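Local coordinates for inulin fructotransferase (Bacillus sp. snu-7, PDB 2INV), which probably cleaves inulin by intramolecular fructosyl transfer, releasing a cyclic difructose anhydride, on a right-handed parallel beta-helix scaffold, at residues Asp230-Leu235 with Gly253-Glu258; Leu195-Asn200 with Ser221-Gly226. All blocks are in the same frame, centred on the assembly; numbering follows the deposited sequence.

Following the chain from the N terminus, residues 195-200 are the first of the four segments. The chain makes one turn of the right-handed parallel beta-helix and returns as 221-226, where contact 2 closes a loop of 20 residues. Contact 1 opens shortly after, at 230-235. After another turn, 253-258 comes to lie beside it and closes a loop of 17 residues. They follow in series, neither nesting nor crossing, centres about 14 Å apart. They touch where T233 CG2 packs on M225 CB at 3.4 Å. Contact 2 joins strands 196-198 and 219-221 and the turn leading on to 201-203 and 224-226; contact 1 joins strands 232-240 and 258-260. Contact 2 also meets other subunits; contact 1 does not.

Contact 1 of 2, residues Asp230-Leu235 with Gly253-Glu258; sequences DGVTLL and GRSLIE
Backbone hydrogen bonds align the two segments in parallel. R254 N gives G231 O a straight bond of 2.8 Å, nearly along the C=O axis. L234 N reaches L256 O from above its carbonyl plane. E258 N then binds L234 O, again almost end-on. The side-chain hydroxyl of T233 adds a bond to the main chain. Its OG1 stands anti to the carbonyl carbon and donates to S255 O at 2.7 Å, on a lone pair in the carbonyl plane. A water also donates to OG1 and accepts from G253 N. A second water accepts from T233 N and donates to L234 O and S255 OG. These are successive turns of a right-handed parallel beta-helix, stacked where the chain bends at T233-L234 and L256-I257. Segment 253-258 directly follows F250, P251 and R252, which line a glycan pocket, and G253 lies about 8 Å from a bound fructose. From the next turn, R281 and L283 of strand 280-283 pack on E258. The charged group lies within 253-258. R254 grips E258 side-on: NE meets OE1 at 3.1 Å and NH2 meets OE2 at 2.7 Å, both on syn lone pairs. S255 OG takes the anti lone pair of OE1 at 2.5 Å. Two donors on OE1 would favour a charged carboxylate. V232 supplies the van der Waals packing. Its CG1 sits 3.1 Å above the guanidinium plane, so one methyl rests over that face near its rim. G253 has no side chain; a CB there would clash with T233 OG1.

Contact 2 of 2, residues Leu195-Asn200 with Ser221-Gly226; sequences LRVNDN and SGNHMG
N223 OD1 is gripped by two donors, both from N200. The side-chain ND2 of N200 lies 2.8 Å from OD1 and approaches in the carbonyl plane. The backbone N of N200 is also 2.8 Å from OD1 but comes from above that plane. The two asparagine side chains run side by side. Each CG is anti to its carbonyl carbon, and the amide planes are only 7° apart. N223 and N200 thus form two rungs of an asparagine ladder, the stack of inward asparagines known from parallel beta-helices. N247 OD1 accepts from N223 N and carries the pattern on; on the other side N200 meets main chain, its OD1 at M178 N and its ND2 at I175 O. The other end of the N223 amide is held too. ND2 donates to V197 O at 2.8 Å, from above that carbonyl's plane but within its own amide plane. V197 O takes a second bond from S221 N, in the carbonyl plane. An alanine at N223 would remove all three side-chain bonds and would probably loosen the turn at D199-N200, leaving N200 N and V197 O less well satisfied. Backbone bonds carry the rest of the pairing. D199 N donates to S221 O at 3.3 Å, and H224 N meets N200 O at 2.9 Å, nearly along the C=O axis. G222 has a positive phi of 57°, which favours glycine. A water donates to D199 OD1 and G222 O. The carboxylate of D199 turns to the second subunit, where R196 forms a salt bridge and H174 a hydrogen bond. The chemistry therefore divides: uncharged amides satisfy the polar backbone at the buried corner, while charge is used between subunits of the trimer.

Contact 1 of 2, residues Asp230-Leu235 with Gly253-Glu258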
loop_
_atom_site.group_PDB
_atom_site.type_symbol
_atom_site.label_atom_id
_atom_site.label_comp_id
_atom_site.label_asym_id
_atom_site.label_seq_id
_atom_site.Cartn_x
_atom_site.Cartn_y
_atom_site.Cartn_z
ATOM N N ASP A 230 25.100 -11.655 5.976
ATOM C CA ASP A 230 25.527 -12.410 4.802
ATOM C C ASP A 230 24.390 -12.606 3.816
ATOM O O ASP A 230 24.528 -13.337 2.832
ATOM C CB ASP A 230 26.035 -13.785 5.225
ATOM C CG ASP A 230 27.256 -13.706 6.112
ATOM O OD1 ASP A 230 28.195 -12.945 5.781
ATOM O OD2 ASP A 230 27.283 -14.406 7.147
ATOM N N GLY A 231 23.259 -11.968 4.086
ATOM C CA GLY A 231 22.125 -12.126 3.202
ATOM C C GLY A 231 21.611 -10.819 2.647
ATOM O O GLY A 231 22.085 -9.735 3.003
ATOM N N VAL A 232 20.615 -10.929 1.781
ATOM C CA VAL A 232 20.012 -9.768 1.174
ATOM C C VAL A 232 18.641 -9.567 1.789
ATOM O O VAL A 232 18.028 -10.521 2.288
ATOM C CB VAL A 232 19.867 -9.965 -0.333
ATOM C CG1 VAL A 232 21.248 -10.099 -0.968
ATOM C CG2 VAL A 232 19.036 -11.207 -0.624
ATOM N N THR A 233 18.163 -8.330 1.755
ATOM C CA THR A 233 16.859 -8.050 2.293
ATOM C C THR A 233 15.963 -8.224 1.071
ATOM O O THR A 233 15.220 -9.204 0.974
ATOM C CB THR A 233 16.822 -6.636 2.866
ATOM O OG1 THR A 233 17.891 -6.490 3.811
ATOM C CG2 THR A 233 15.505 -6.373 3.579
ATOM N N LEU A 234 16.049 -7.299 0.118
ATOM C CA LEU A 234 15.273 -7.425 -1.110
ATOM C C LEU A 234 16.281 -7.499 -2.248
ATOM O O LEU A 234 17.126 -6.613 -2.410
ATOM C CB LEU A 234 14.353 -6.228 -1.326
ATOM C CG LEU A 234 13.635 -6.239 -2.682
ATOM C CD1 LEU A 234 12.734 -7.459 -2.802
ATOM C CD2 LEU A 234 12.829 -4.962 -2.831
ATOM N N LEU A 235 16.205 -8.576 -3.017
ATOM C CA LEU A 235 17.111 -8.793 -4.133
ATOM C C LEU A 235 16.321 -8.996 -5.420
ATOM O O LEU A 235 15.325 -9.724 -5.435
ATOM C CB LEU A 235 17.978 -10.016 -3.835
ATOM C CG LEU A 235 18.754 -10.689 -4.967
ATOM C CD1 LEU A 235 19.751 -9.729 -5.592
ATOM C CD2 LEU A 235 19.467 -11.907 -4.402
ATOM N N GLY A 253 20.633 -6.946 6.845
ATOM C CA GLY A 253 21.140 -7.452 5.574
ATOM C C GLY A 253 22.488 -6.870 5.192
ATOM O O GLY A 253 22.941 -5.906 5.800
ATOM N N ARG A 254 23.146 -7.467 4.203
ATOM C CA ARG A 254 24.431 -6.944 3.741
ATOM C C ARG A 254 24.026 -5.705 2.958
ATOM O O ARG A 254 24.794 -4.748 2.810
ATOM C CB ARG A 254 25.139 -7.950 2.818
ATOM C CG ARG A 254 24.440 -8.175 1.480
ATOM C CD ARG A 254 25.082 -9.312 0.687
ATOM N NE ARG A 254 24.600 -9.335 -0.691
ATOM C CZ ARG A 254 24.505 -10.435 -1.431
ATOM N NH1 ARG A 254 24.855 -11.612 -0.929
ATOM N NH2 ARG A 254 24.049 -10.358 -2.673
ATOM N N SER A 255 22.789 -5.751 2.470
ATOM C CA SER A 255 22.177 -4.672 1.706
ATOM C C SER A 255 20.696 -4.698 2.061
ATOM O O SER A 255 20.211 -5.677 2.629
ATOM C CB SER A 255 22.370 -4.905 0.198
ATOM O OG SER A 255 21.738 -6.111 -0.209
ATOM N N LEU A 256 19.979 -3.625 1.743
ATOM C CA LEU A 256 18.552 -3.573 2.036
ATOM C C LEU A 256 17.792 -3.727 0.730
ATOM O O LEU A 256 16.745 -4.367 0.681
ATOM C CB LEU A 256 18.182 -2.255 2.723
ATOM C CG LEU A 256 18.765 -2.039 4.123
ATOM C CD1 LEU A 256 18.242 -0.726 4.680
ATOM C CD2 LEU A 256 18.392 -3.193 5.048
ATOM N N ILE A 257 18.326 -3.132 -0.327
ATOM C CA ILE A 257 17.727 -3.236 -1.644
ATOM C C ILE A 257 18.864 -3.444 -2.614
ATOM O O ILE A 257 19.769 -2.616 -2.725
ATOM C CB ILE A 257 16.926 -1.988 -2.019
ATOM C CG1 ILE A 257 15.691 -1.895 -1.123
ATOM C CG2 ILE A 257 16.512 -2.055 -3.490
ATOM C CD1 ILE A 257 14.886 -0.639 -1.309
ATOM N N GLU A 258 18.808 -4.565 -3.318
ATOM C CA GLU A 258 19.879 -4.912 -4.224
ATOM C C GLU A 258 19.384 -5.425 -5.564
ATOM O O GLU A 258 18.822 -6.521 -5.665
ATOM C CB GLU A 258 20.762 -5.958 -3.543
ATOM C CG GLU A 258 22.088 -6.183 -4.190
ATOM C CD GLU A 258 22.876 -7.231 -3.444
ATOM O OE1 GLU A 258 22.929 -7.141 -2.194
ATOM O OE2 GLU A 258 23.450 -8.142 -4.088
HETATM O O HOH W 1 18.980 -6.419 -0.157
HETATM O O HOH W 2 17.968 -6.124 6.489
#

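Contact 2 of 2, residues Leu195-Asn200 with Ser221-Gly226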
loop_
_atom_site.group_PDB
_atom_site.type_symbol
_atom_site.label_atom_id
_atom_site.label_comp_id
_atom_site.label_asym_id
_atom_site.label_seq_id
_atom_site.Cartn_x
_atom_site.Cartn_y
_atom_site.Cartn_z
ATOM N N LEU A 195 3.968 -10.500 -9.982
ATOM C CA LEU A 195 4.022 -11.014 -8.626
ATOM C C LEU A 195 3.724 -9.929 -7.621
ATOM O O LEU A 195 4.014 -8.749 -7.836
ATOM C CB LEU A 195 5.407 -11.582 -8.302
ATOM C CG LEU A 195 5.668 -11.820 -6.804
ATOM C CD1 LEU A 195 4.857 -13.009 -6.322
ATOM C CD2 LEU A 195 7.147 -12.054 -6.570
ATOM N N ARG A 196 3.132 -10.340 -6.514
ATOM C CA ARG A 196 2.845 -9.397 -5.471
ATOM C C ARG A 196 3.266 -9.924 -4.128
ATOM O O ARG A 196 2.843 -11.000 -3.688
ATOM C CB ARG A 196 1.379 -9.049 -5.435
ATOM C CG ARG A 196 1.107 -7.712 -6.067
ATOM C CD ARG A 196 -0.353 -7.489 -6.072
ATOM N NE ARG A 196 -1.004 -8.561 -6.806
ATOM C CZ ARG A 196 -2.277 -8.897 -6.638
ATOM N NH1 ARG A 196 -3.029 -8.245 -5.756
ATOM N NH2 ARG A 196 -2.803 -9.873 -7.361
ATOM N N VAL A 197 4.126 -9.140 -3.501
ATOM C CA VAL A 197 4.673 -9.427 -2.200
ATOM C C VAL A 197 4.339 -8.158 -1.429
ATOM O O VAL A 197 5.015 -7.147 -1.566
ATOM C CB VAL A 197 6.193 -9.628 -2.329
ATOM C CG1 VAL A 197 6.824 -9.825 -0.973
ATOM C CG2 VAL A 197 6.483 -10.822 -3.230
ATOM N N ASN A 198 3.277 -8.212 -0.632
ATOM C CA ASN A 198 2.827 -7.042 0.122
ATOM C C ASN A 198 2.232 -7.385 1.486
ATOM O O ASN A 198 1.657 -8.459 1.670
ATOM C CB ASN A 198 1.765 -6.291 -0.687
ATOM C CG ASN A 198 0.448 -7.035 -0.733
ATOM O OD1 ASN A 198 0.366 -8.135 -1.291
ATOM N ND2 ASN A 198 -0.591 -6.449 -0.134
ATOM N N ASP A 199 2.373 -6.456 2.430
ATOM C CA ASP A 199 1.831 -6.610 3.776
ATOM C C ASP A 199 2.396 -7.828 4.527
ATOM O O ASP A 199 1.648 -8.555 5.181
ATOM C CB ASP A 199 0.305 -6.723 3.695
ATOM C CG ASP A 199 -0.390 -6.227 4.945
ATOM O OD1 ASP A 199 0.232 -5.467 5.714
ATOM O OD2 ASP A 199 -1.566 -6.592 5.157
ATOM N N ASN A 200 3.708 -8.050 4.440
ATOM C CA ASN A 200 4.336 -9.178 5.132
ATOM C C ASN A 200 5.367 -8.752 6.166
ATOM O O ASN A 200 5.851 -7.619 6.148
ATOM C CB ASN A 200 5.028 -10.138 4.147
ATOM C CG ASN A 200 4.138 -10.559 3.008
ATOM O OD1 ASN A 200 3.320 -11.583 3.237
ATOM N ND2 ASN A 200 4.188 -9.975 1.922
ATOM N N SER A 221 5.547 -4.100 -1.849
ATOM C CA SER A 221 5.200 -2.953 -1.023
ATOM C C SER A 221 4.577 -3.315 0.319
ATOM O O SER A 221 4.156 -4.453 0.534
ATOM C CB SER A 221 4.240 -2.043 -1.790
ATOM O OG SER A 221 2.989 -2.660 -1.950
ATOM N N GLY A 222 4.498 -2.319 1.200
ATOM C CA GLY A 222 3.909 -2.506 2.516
ATOM C C GLY A 222 4.515 -3.587 3.396
ATOM O O GLY A 222 3.868 -4.056 4.336
ATOM N N ASN A 223 5.761 -3.969 3.121
ATOM C CA ASN A 223 6.424 -5.011 3.901
ATOM C C ASN A 223 7.417 -4.508 4.953
ATOM O O ASN A 223 7.981 -3.419 4.828
ATOM C CB ASN A 223 7.167 -5.982 2.977
ATOM C CG ASN A 223 6.280 -6.563 1.892
ATOM O OD1 ASN A 223 5.437 -7.518 2.267
ATOM N ND2 ASN A 223 6.348 -6.155 0.730
ATOM N N HIS A 224 7.616 -5.335 5.983
ATOM C CA HIS A 224 8.541 -5.088 7.099
ATOM C C HIS A 224 9.701 -6.079 6.912
ATOM O O HIS A 224 9.483 -7.283 7.038
ATOM C CB HIS A 224 7.871 -5.435 8.437
ATOM C CG HIS A 224 7.102 -4.314 9.077
ATOM N ND1 HIS A 224 7.705 -3.174 9.565
ATOM C CD2 HIS A 224 5.787 -4.200 9.394
ATOM C CE1 HIS A 224 6.799 -2.411 10.157
ATOM N NE2 HIS A 224 5.629 -3.012 10.067
HETATM N N MSE A 225 10.919 -5.623 6.618
HETATM C CA MSE A 225 12.026 -6.589 6.430
HETATM C C MSE A 225 13.336 -6.314 7.172
HETATM O O MSE A 225 13.803 -5.171 7.272
HETATM C CB MSE A 225 12.394 -6.743 4.948
HETATM C CG MSE A 225 11.269 -7.274 4.072
HETATM SE SE MSE A 225 11.901 -7.503 2.267
HETATM C CE MSE A 225 10.393 -6.798 1.328
ATOM N N GLY A 226 13.940 -7.402 7.641
ATOM C CA GLY A 226 15.212 -7.366 8.340
ATOM C C GLY A 226 15.912 -8.676 8.016
ATOM O O GLY A 226 15.410 -9.751 8.349
HETATM O O HOH W 3 1.306 -3.234 4.833
#